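Local coordinates for fiber protein (Snake adenovirus 1, PDB 4D0U) that probably attaches the virion to a receptor on the host cell, as the trimeric head domain of the spikes that project from the capsid vertices, at residues A[38-43]-A[61-66]; A[52-57]-A[77-82]. The protein carries 2 engineered substitutions. All coordinates share one frame; numbering follows the deposited sequence. Where two conformers were deposited one is given.

Contact 1 (A[38-43]-A[61-66]); sequences SKTSLD and REEELG
S41 and L42 both face E62 across two antiparallel strands of a beta hairpin, forming a classic beta bulge. E62 O accepts from S41 N at 2.9 Å, and more weakly from the amide of L42, while E62 returns its own amide to the carbonyl of L42. Beyond the bulge the pairing resumes with E64 N donating to K39 O at 2.8 Å, a nearly straight bond (170° at the hydrogen). E62 reaches outward with CG anti to the backbone N (chi1 -174°) and the chain extended. Its CB packs against CB of L42 at 3.8 Å, CG passes S41 OG at 3.3 Å, and OE1 accepts from that hydroxyl at 2.7 Å through its anti lone pair, the one turned away from OE2. OE2 is taken by R71 of strand 68-77 in a salt bridge. On the other face, D43 and R61 lie side by side and point the same way, their carboxylate and guanidinium planes 61° apart. The pair is long: D43 OD2 is 3.4 Å from R61 NH2, at the edge of the guanidinium, and the hydrogen bonds from NE and NH2 are weak. Stronger partners lie beyond it: Q59 for D43 OD1, K39 of the third subunit for D43 OD2, and E63 of the third subunit for R61 NH2, while K39 reaches D43 of the second subunit. D43, R61 and K39 thus form salt bridges that cross between subunits, which probably contribute to holding the trimer together.

Contact 2 (A[52-57]-A[77-82]); sequences KGVSFA and SGDGLT
S55 is gripped through both ends of its backbone by two polar side chains of 77-82. Its N donates to D79 OD2 at 2.9 Å, almost straight at 169°, and its carbonyl oxygen accepts from S77 OG at 2.7 Å. S77 OG also accepts from D79 N at 3.0 Å, an ST turn that brings the aspartate round to the S55 amide. Two waters add to the join: one donates to G53 O and D79 OD2, the other links S55 O to G78 N. Outward from these bonds, CB of S77 stands over the centre of the F56 ring, 3.6 Å from its centroid and 2° from the normal, a CH-pi contact. L81 crosses F56 at about a right angle and brings CD1 to the ring edge, 3.9 Å from CZ. Its other methyl, CD2, meets V54 CG1 at 4.1 Å, and V54 CG1 also lies against CB of D79. The loop that follows strand 68-77 is thus fastened to the start of strand 55-65, with F56 and L81 both packed on M125 of strand 122-127, in the second sheet, and the F56 ring also meeting F85 and F58.

From the N terminus, the chain enters through 38-43 at the start of strand 40-49, runs that strand, turns, and sets out on strand 55-65 from 52-57. Contact 1 closes the hairpin when the end of that strand, 61-66, comes back to 38-43. After a tight turn, strand 68-77 returns along the sheet, and 77-82 meets 52-57 in contact 2. The two contacts cross along the sequence and share strand 55-65, one at each end, with centres about 28 Å apart. Contact 1 joins the first two strands of the sheet 40-49, 55-65, 68-77 and 135-143, with L42 reaching helix 91-98; contact 2 fixes the connection leading from it to strand 85-88 of the other sheet.

Contact 1 (A[38-43]-A[61-66])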
loop_
_atom_site.group_PDB
_atom_site.type_symbol
_atom_site.label_atom_id
_atom_site.label_comp_id
_atom_site.label_asym_id
_atom_site.label_seq_id
_atom_site.Cartn_x
_atom_site.Cartn_y
_atom_site.Cartn_z
ATOM N N SER A 38 17.642 -2.030 12.454
ATOM C CA SER A 38 16.563 -1.567 11.569
ATOM C C SER A 38 17.113 -1.179 10.190
ATOM O O SER A 38 18.259 -0.718 10.072
ATOM C CB SER A 38 15.824 -0.375 12.206
ATOM O OG SER A 38 14.683 0.009 11.448
ATOM N N LYS A 39 16.294 -1.347 9.155
ATOM C CA LYS A 39 16.667 -0.855 7.822
ATOM C C LYS A 39 16.161 0.566 7.565
ATOM O O LYS A 39 16.484 1.162 6.531
ATOM C CB LYS A 39 16.162 -1.800 6.733
ATOM C CG LYS A 39 16.780 -3.195 6.784
ATOM C CD LYS A 39 16.220 -4.082 5.683
ATOM C CE LYS A 39 16.515 -5.545 5.938
ATOM N NZ LYS A 39 16.261 -6.394 4.739
ATOM N N THR A 40 15.404 1.095 8.526
ATOM C CA THR A 40 14.802 2.425 8.400
ATOM C C THR A 40 15.803 3.503 8.767
ATOM O O THR A 40 16.265 3.560 9.906
ATOM C CB THR A 40 13.535 2.539 9.263
ATOM O OG1 THR A 40 12.604 1.539 8.834
ATOM C CG2 THR A 40 12.882 3.893 9.100
ATOM N N SER A 41 16.140 4.346 7.799
ATOM C CA SER A 41 17.133 5.417 7.991
ATOM C C SER A 41 16.494 6.803 8.150
ATOM O O SER A 41 17.161 7.768 8.528
ATOM C CB SER A 41 18.115 5.435 6.818
ATOM O OG SER A 41 17.443 5.409 5.561
ATOM N N LEU A 42 15.207 6.915 7.819
ATOM C CA LEU A 42 14.455 8.151 8.035
ATOM C C LEU A 42 12.994 7.800 8.243
ATOM O O LEU A 42 12.429 6.999 7.494
ATOM C CB LEU A 42 14.597 9.109 6.845
ATOM C CG LEU A 42 13.676 10.336 6.967
ATOM C CD1 LEU A 42 14.392 11.440 7.719
ATOM C CD2 LEU A 42 13.187 10.835 5.622
ATOM N N ASP A 43 12.374 8.373 9.268
ATOM C CA ASP A 43 10.957 8.141 9.460
ATOM C C ASP A 43 10.323 9.321 10.130
ATOM O O ASP A 43 10.333 9.378 11.365
ATOM C CB ASP A 43 10.737 6.879 10.314
ATOM C CG ASP A 43 9.526 6.099 9.890
ATOM O OD1 ASP A 43 8.866 6.539 8.927
ATOM O OD2 ASP A 43 9.231 5.035 10.497
ATOM N N ARG A 61 9.300 8.062 4.717
ATOM C CA ARG A 61 10.169 6.989 5.219
ATOM C C ARG A 61 11.239 6.640 4.195
ATOM O O ARG A 61 10.974 6.509 3.009
ATOM C CB ARG A 61 9.336 5.750 5.578
ATOM C CG ARG A 61 10.162 4.554 6.044
ATOM C CD ARG A 61 9.255 3.364 6.274
ATOM N NE ARG A 61 8.578 3.470 7.559
ATOM C CZ ARG A 61 7.501 2.759 7.918
ATOM N NH1 ARG A 61 6.936 1.877 7.078
ATOM N NH2 ARG A 61 6.985 2.941 9.130
ATOM N N GLU A 62 12.471 6.472 4.667
ATOM C CA GLU A 62 13.544 5.930 3.828
ATOM C C GLU A 62 13.998 4.584 4.415
ATOM O O GLU A 62 14.216 4.488 5.626
ATOM C CB GLU A 62 14.706 6.907 3.810
ATOM C CG GLU A 62 15.794 6.469 2.851
ATOM C CD GLU A 62 16.965 7.406 2.838
ATOM O OE1 GLU A 62 17.754 7.398 3.818
ATOM O OE2 GLU A 62 17.085 8.164 1.864
ATOM N N GLU A 63 14.081 3.558 3.565
ATOM C CA GLU A 63 14.554 2.240 3.967
ATOM C C GLU A 63 15.736 1.827 3.117
ATOM O O GLU A 63 15.691 1.895 1.887
ATOM C CB GLU A 63 13.444 1.179 3.868
ATOM C CG GLU A 63 12.278 1.482 4.794
ATOM C CD GLU A 63 11.027 0.690 4.421
ATOM O OE1 GLU A 63 11.002 -0.519 4.738
ATOM O OE2 GLU A 63 10.079 1.281 3.850
ATOM N N GLU A 64 16.805 1.401 3.798
ATOM C CA GLU A 64 18.007 0.968 3.111
ATOM C C GLU A 64 17.951 -0.553 2.958
ATOM O O GLU A 64 17.963 -1.290 3.960
ATOM C CB GLU A 64 19.247 1.445 3.882
ATOM C CG GLU A 64 19.484 2.940 3.659
ATOM C CD GLU A 64 20.421 3.585 4.662
ATOM O OE1 GLU A 64 20.948 2.883 5.561
ATOM O OE2 GLU A 64 20.634 4.814 4.542
ATOM N N LEU A 65 17.836 -0.986 1.702
ATOM C CA LEU A 65 17.723 -2.391 1.315
ATOM C C LEU A 65 18.942 -2.758 0.466
ATOM O O LEU A 65 18.823 -3.324 -0.625
ATOM C CB LEU A 65 16.432 -2.633 0.515
ATOM C CG LEU A 65 15.195 -1.786 0.855
ATOM C CD1 LEU A 65 14.223 -1.818 -0.307
ATOM C CD2 LEU A 65 14.512 -2.280 2.120
ATOM N N GLY A 66 20.121 -2.420 0.967
ATOM C CA GLY A 66 21.354 -2.956 0.387
ATOM C C GLY A 66 21.764 -2.117 -0.788
ATOM O O GLY A 66 22.026 -0.929 -0.617
#

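Contact 2 (A[52-57]-A[77-82])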
loop_
_atom_site.group_PDB
_atom_site.type_symbol
_atom_site.label_atom_id
_atom_site.label_comp_id
_atom_site.label_asym_id
_atom_site.label_seq_id
_atom_site.Cartn_x
_atom_site.Cartn_y
_atom_site.Cartn_z
ATOM N N LYS A 52 -8.652 26.151 4.307
ATOM C CA LYS A 52 -10.032 25.771 4.574
ATOM C C LYS A 52 -10.148 24.784 5.728
ATOM O O LYS A 52 -11.237 24.293 6.026
ATOM C CB LYS A 52 -10.631 25.155 3.318
ATOM C CG LYS A 52 -10.740 26.126 2.163
ATOM C CD LYS A 52 -11.890 27.089 2.409
ATOM C CE LYS A 52 -11.759 28.354 1.575
ATOM N NZ LYS A 52 -12.608 29.427 2.172
ATOM N N GLY A 53 -9.025 24.486 6.365
ATOM C CA GLY A 53 -8.987 23.565 7.501
ATOM C C GLY A 53 -9.080 22.076 7.174
ATOM O O GLY A 53 -9.257 21.255 8.089
ATOM N N VAL A 54 -8.964 21.712 5.892
ATOM C CA VAL A 54 -8.686 20.311 5.520
ATOM C C VAL A 54 -7.317 19.946 6.090
ATOM O O VAL A 54 -6.361 20.691 5.940
ATOM C CB VAL A 54 -8.705 20.089 3.978
ATOM C CG1 VAL A 54 -8.293 18.663 3.628
ATOM C CG2 VAL A 54 -10.071 20.417 3.359
ATOM N N SER A 55 -7.224 18.789 6.746
ATOM C CA SER A 55 -5.928 18.385 7.293
ATOM C C SER A 55 -5.528 16.996 6.865
ATOM O O SER A 55 -6.371 16.090 6.770
ATOM C CB SER A 55 -5.854 18.544 8.797
ATOM O OG SER A 55 -6.650 17.604 9.418
ATOM N N PHE A 56 -4.236 16.874 6.593
ATOM C CA PHE A 56 -3.596 15.628 6.184
ATOM C C PHE A 56 -2.474 15.325 7.142
ATOM O O PHE A 56 -1.790 16.229 7.618
ATOM C CB PHE A 56 -2.922 15.779 4.822
ATOM C CG PHE A 56 -3.802 15.465 3.654
ATOM C CD1 PHE A 56 -4.755 16.387 3.214
ATOM C CD2 PHE A 56 -3.654 14.262 2.961
ATOM C CE1 PHE A 56 -5.568 16.106 2.121
ATOM C CE2 PHE A 56 -4.457 13.999 1.856
ATOM C CZ PHE A 56 -5.416 14.911 1.441
ATOM N N ALA A 57 -2.231 14.043 7.353
ATOM C CA ALA A 57 -0.998 13.621 7.965
ATOM C C ALA A 57 -0.136 12.952 6.909
ATOM O O ALA A 57 -0.636 12.153 6.129
ATOM C CB ALA A 57 -1.314 12.641 9.077
ATOM N N SER A 77 -5.963 11.391 5.221
ATOM C CA SER A 77 -6.916 12.411 5.668
ATOM C C SER A 77 -8.288 11.805 5.841
ATOM O O SER A 77 -8.734 11.005 5.033
ATOM C CB SER A 77 -6.995 13.559 4.654
ATOM O OG SER A 77 -7.921 14.557 5.111
ATOM N N GLY A 78 -8.974 12.238 6.889
ATOM C CA GLY A 78 -10.385 11.853 7.052
ATOM C C GLY A 78 -11.309 12.807 6.324
ATOM O O GLY A 78 -12.521 12.573 6.247
ATOM N N ASP A 79 -10.747 13.866 5.770
ATOM C CA ASP A 79 -11.548 14.878 5.096
ATOM C C ASP A 79 -11.825 14.501 3.662
ATOM O O ASP A 79 -11.210 13.581 3.110
ATOM C CB ASP A 79 -10.839 16.234 5.189
ATOM C CG ASP A 79 -10.734 16.728 6.629
ATOM O OD1 ASP A 79 -11.654 16.442 7.429
ATOM O OD2 ASP A 79 -9.734 17.383 6.981
ATOM N N GLY A 80 -12.762 15.204 3.042
ATOM C CA GLY A 80 -12.806 15.266 1.589
ATOM C C GLY A 80 -11.983 16.393 1.005
ATOM O O GLY A 80 -11.485 17.291 1.727
ATOM N N LEU A 81 -11.846 16.362 -0.309
ATOM C CA LEU A 81 -11.109 17.386 -1.041
ATOM C C LEU A 81 -11.853 17.666 -2.303
ATOM O O LEU A 81 -12.123 16.760 -3.094
ATOM C CB LEU A 81 -9.722 16.896 -1.456
ATOM C CG LEU A 81 -8.481 17.230 -0.681
ATOM C CD1 LEU A 81 -7.307 16.653 -1.465
ATOM C CD2 LEU A 81 -8.318 18.731 -0.465
ATOM N N THR A 82 -12.142 18.935 -2.523
ATOM C CA THR A 82 -12.871 19.331 -3.691
ATOM C C THR A 82 -11.938 19.648 -4.820
ATOM O O THR A 82 -12.316 19.469 -5.977
ATOM C CB THR A 82 -13.804 20.528 -3.402
ATOM O OG1 THR A 82 -13.033 21.650 -2.957
ATOM C CG2 THR A 82 -14.792 20.158 -2.311
HETATM O O HOH W 1 -9.746 18.810 9.258
HETATM O O HOH W 2 -7.854 14.094 8.763
#